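Local coordinates for protein Lon211 (Mycobacterium tuberculosis, PDB 6VBK) that forms the N-terminal domain of an ATP-dependent Lon protease and, judging by its family, probably takes part in recognising protein substrates, at residues 132-137 and 198-203. Sequence-based numbering, arbitrary orientation.
Sequences SGRAQE and RLELVI
Leu-199 and Ala-135 are the residues whose CA atoms come nearest across segments 132-137 and 198-203, 7.6 Å apart. The leucine spans that gap: its CB points at the other helix, CG lies anti to the carbonyl carbon and beside the backbone N (chi1 -73°), and a nearly trans chi2 then brings CD1 to 3.5 Å from the backbone O of Ala-135. This is a van der Waals contact of a methyl group with a carbonyl oxygen; CB of Ala-135 is 4.7 Å from CD1 of Leu-199, its nearest neighbour in that segment. Both residues are buried.

At the more open margin, Arg-134 and Glu-200 form an ion pair whose detail is doubtful, because NH2 of Arg-134 and OE2 of Glu-200 are modelled too close together. Glu-200 runs extended beyond CG, whereas Arg-134 bends at chi2 (-114°), a bend to be read with the same caution, and the two side chains meet nearly at right angles. As modelled, OE2 lies over one face of the guanidinium and the two planes are 61° apart, but this face-on placement rests on the clashing atoms and is equally doubtful.

The contact thus joins the first turn of helix 133-153 to the middle of helix 195-207. Leu-199 also packs on Leu-138 and, in helix 168-173, on Pro-168 and Ala-172, while Ala-135 touches Val-195 and Val-196, all within the helical part that follows strand 120-125 of the mixed sheet.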
ATOM      1  N   SER B 132     -14.268 -20.144   3.219  1.00 86.35           N
ATOM      2  CA  SER B 132     -15.516 -20.463   2.545  1.00107.17           C
ATOM      3  C   SER B 132     -16.178 -21.678   3.192  1.00118.49           C
ATOM      4  O   SER B 132     -15.558 -22.432   3.951  1.00122.42           O
ATOM      5  CB  SER B 132     -15.273 -20.736   1.059  1.00115.57           C
ATOM      6  OG  SER B 132     -14.865 -19.559   0.379  1.00125.56           O
ATOM      7  N   GLY B 133     -17.468 -21.847   2.897  1.00120.84           N
ATOM      8  CA  GLY B 133     -18.145 -23.068   3.294  1.00114.50           C
ATOM      9  C   GLY B 133     -17.501 -24.289   2.670  1.00103.86           C
ATOM     10  O   GLY B 133     -17.290 -25.304   3.337  1.00 99.88           O
ATOM     11  N   ARG B 134     -17.159 -24.195   1.381  1.00111.11           N
ATOM     12  CA  ARG B 134     -16.431 -25.271   0.717  1.00115.28           C
ATOM     13  C   ARG B 134     -15.063 -25.490   1.350  1.00121.03           C
ATOM     14  O   ARG B 134     -14.592 -26.630   1.427  1.00111.83           O
ATOM     15  CB  ARG B 134     -16.288 -24.962  -0.774  1.00134.32           C
ATOM     16  CG  ARG B 134     -15.644 -26.064  -1.604  1.00143.67           C
ATOM     17  CD  ARG B 134     -14.294 -25.625  -2.148  1.00141.38           C
ATOM     18  NE  ARG B 134     -13.841 -26.466  -3.252  1.00139.72           N
ATOM     19  CZ  ARG B 134     -14.097 -26.217  -4.532  1.00142.88           C
ATOM     20  NH1 ARG B 134     -14.807 -25.149  -4.871  1.00141.98           N
ATOM     21  NH2 ARG B 134     -13.646 -27.032  -5.474  1.00140.36           N
ATOM     22  N   ALA B 135     -14.414 -24.417   1.813  1.00 82.98           N
ATOM     23  CA  ALA B 135     -13.127 -24.566   2.485  1.00 91.34           C
ATOM     24  C   ALA B 135     -13.255 -25.376   3.766  1.00 87.72           C
ATOM     25  O   ALA B 135     -12.318 -26.085   4.150  1.00 85.85           O
ATOM     26  CB  ALA B 135     -12.523 -23.194   2.784  1.00 85.55           C
ATOM     27  N   GLN B 136     -14.405 -25.284   4.441  1.00101.95           N
ATOM     28  CA  GLN B 136     -14.627 -26.092   5.636  1.00 94.04           C
ATOM     29  C   GLN B 136     -14.685 -27.576   5.295  1.00 86.04           C
ATOM     30  O   GLN B 136     -14.177 -28.412   6.053  1.00 73.86           O
ATOM     31  CB  GLN B 136     -15.917 -25.653   6.333  1.00115.24           C
ATOM     32  CG  GLN B 136     -15.969 -24.175   6.703  1.00122.41           C
ATOM     33  CD  GLN B 136     -15.222 -23.858   7.984  1.00123.36           C
ATOM     34  OE1 GLN B 136     -14.012 -23.637   7.974  1.00116.71           O
ATOM     35  NE2 GLN B 136     -15.946 -23.825   9.097  1.00127.76           N
ATOM     36  N   GLU B 137     -15.302 -27.923   4.161  1.00103.39           N
ATOM     37  CA  GLU B 137     -15.356 -29.322   3.745  1.00 96.75           C
ATOM     38  C   GLU B 137     -13.994 -29.828   3.291  1.00 93.82           C
ATOM     39  O   GLU B 137     -13.686 -31.012   3.467  1.00101.56           O
ATOM     40  CB  GLU B 137     -16.384 -29.505   2.628  1.00 90.20           C
ATOM     41  CG  GLU B 137     -17.833 -29.424   3.081  1.00118.88           C
ATOM     42  CD  GLU B 137     -18.477 -28.088   2.766  1.00135.06           C
ATOM     43  OE1 GLU B 137     -18.982 -27.433   3.701  1.00135.81           O
ATOM     44  OE2 GLU B 137     -18.477 -27.694   1.581  1.00141.63           O
ATOM     45  N   ARG B 198      -5.264 -24.130  -1.754  1.00 83.67           N
ATOM     46  CA  ARG B 198      -4.197 -24.807  -1.019  1.00 80.19           C
ATOM     47  C   ARG B 198      -4.657 -26.163  -0.499  1.00 81.52           C
ATOM     48  O   ARG B 198      -3.974 -27.177  -0.690  1.00 75.54           O
ATOM     49  CB  ARG B 198      -3.712 -23.933   0.136  1.00 74.03           C
ATOM     50  CG  ARG B 198      -2.973 -22.683  -0.294  1.00 87.17           C
ATOM     51  CD  ARG B 198      -1.981 -22.262   0.773  1.00 71.87           C
ATOM     52  NE  ARG B 198      -2.586 -22.209   2.099  1.00 89.87           N
ATOM     53  CZ  ARG B 198      -3.232 -21.156   2.582  1.00 80.82           C
ATOM     54  NH1 ARG B 198      -3.362 -20.061   1.845  1.00 71.23           N
ATOM     55  NH2 ARG B 198      -3.749 -21.195   3.802  1.00 74.42           N
ATOM     56  N   LEU B 199      -5.805 -26.198   0.180  1.00 83.71           N
ATOM     57  CA  LEU B 199      -6.350 -27.468   0.652  1.00 77.28           C
ATOM     58  C   LEU B 199      -6.549 -28.432  -0.509  1.00 91.37           C
ATOM     59  O   LEU B 199      -6.134 -29.593  -0.448  1.00 87.33           O
ATOM     60  CB  LEU B 199      -7.664 -27.231   1.397  1.00 71.94           C
ATOM     61  CG  LEU B 199      -7.549 -26.602   2.787  1.00 71.90           C
ATOM     62  CD1 LEU B 199      -8.901 -26.107   3.264  1.00 97.16           C
ATOM     63  CD2 LEU B 199      -6.970 -27.606   3.772  1.00 75.24           C
ATOM     64  N   GLU B 200      -7.163 -27.950  -1.592  1.00124.23           N
ATOM     65  CA  GLU B 200      -7.319 -28.748  -2.799  1.00127.56           C
ATOM     66  C   GLU B 200      -5.976 -29.136  -3.410  1.00107.69           C
ATOM     67  O   GLU B 200      -5.892 -30.158  -4.100  1.00109.80           O
ATOM     68  CB  GLU B 200      -8.194 -27.973  -3.789  1.00145.50           C
ATOM     69  CG  GLU B 200      -9.642 -27.763  -3.400  1.00159.29           C
ATOM     70  CD  GLU B 200     -10.388 -26.922  -4.421  1.00180.32           C
ATOM     71  OE1 GLU B 200      -9.728 -26.357  -5.316  1.00186.13           O
ATOM     72  OE2 GLU B 200     -11.627 -26.808  -4.325  1.00189.60           O
ATOM     73  N   LEU B 201      -4.920 -28.362  -3.148  1.00 92.14           N
ATOM     74  CA  LEU B 201      -3.579 -28.750  -3.580  1.00 90.39           C
ATOM     75  C   LEU B 201      -2.983 -29.814  -2.665  1.00 81.93           C
ATOM     76  O   LEU B 201      -2.485 -30.840  -3.139  1.00 87.16           O
ATOM     77  CB  LEU B 201      -2.661 -27.526  -3.628  1.00 86.05           C
ATOM     78  CG  LEU B 201      -2.720 -26.635  -4.867  1.00 99.93           C
ATOM     79  CD1 LEU B 201      -2.028 -25.305  -4.606  1.00 99.04           C
ATOM     80  CD2 LEU B 201      -2.090 -27.339  -6.058  1.00104.83           C
ATOM     81  N   VAL B 202      -3.023 -29.584  -1.350  1.00 84.64           N
ATOM     82  CA  VAL B 202      -2.350 -30.491  -0.423  1.00 88.64           C
ATOM     83  C   VAL B 202      -3.118 -31.801  -0.279  1.00 90.90           C
ATOM     84  O   VAL B 202      -2.522 -32.846   0.009  1.00 90.02           O
ATOM     85  CB  VAL B 202      -2.134 -29.799   0.938  1.00 88.04           C
ATOM     86  CG1 VAL B 202      -3.465 -29.514   1.620  1.00 80.80           C
ATOM     87  CG2 VAL B 202      -1.231 -30.639   1.833  1.00 82.72           C
ATOM     88  N   ILE B 203      -4.439 -31.778  -0.478  1.00 85.76           N
ATOM     89  CA  ILE B 203      -5.221 -33.011  -0.404  1.00 92.39           C
ATOM     90  C   ILE B 203      -4.785 -33.981  -1.496  1.00102.52           C
ATOM     91  O   ILE B 203      -4.648 -35.188  -1.259  1.00101.65           O
ATOM     92  CB  ILE B 203      -6.727 -32.698  -0.486  1.00 85.95           C
ATOM     93  CG1 ILE B 203      -7.244 -32.187   0.861  1.00 83.74           C
ATOM     94  CG2 ILE B 203      -7.517 -33.921  -0.930  1.00 99.91           C
ATOM     95  CD1 ILE B 203      -8.685 -31.718   0.825  1.00 84.89           C
TER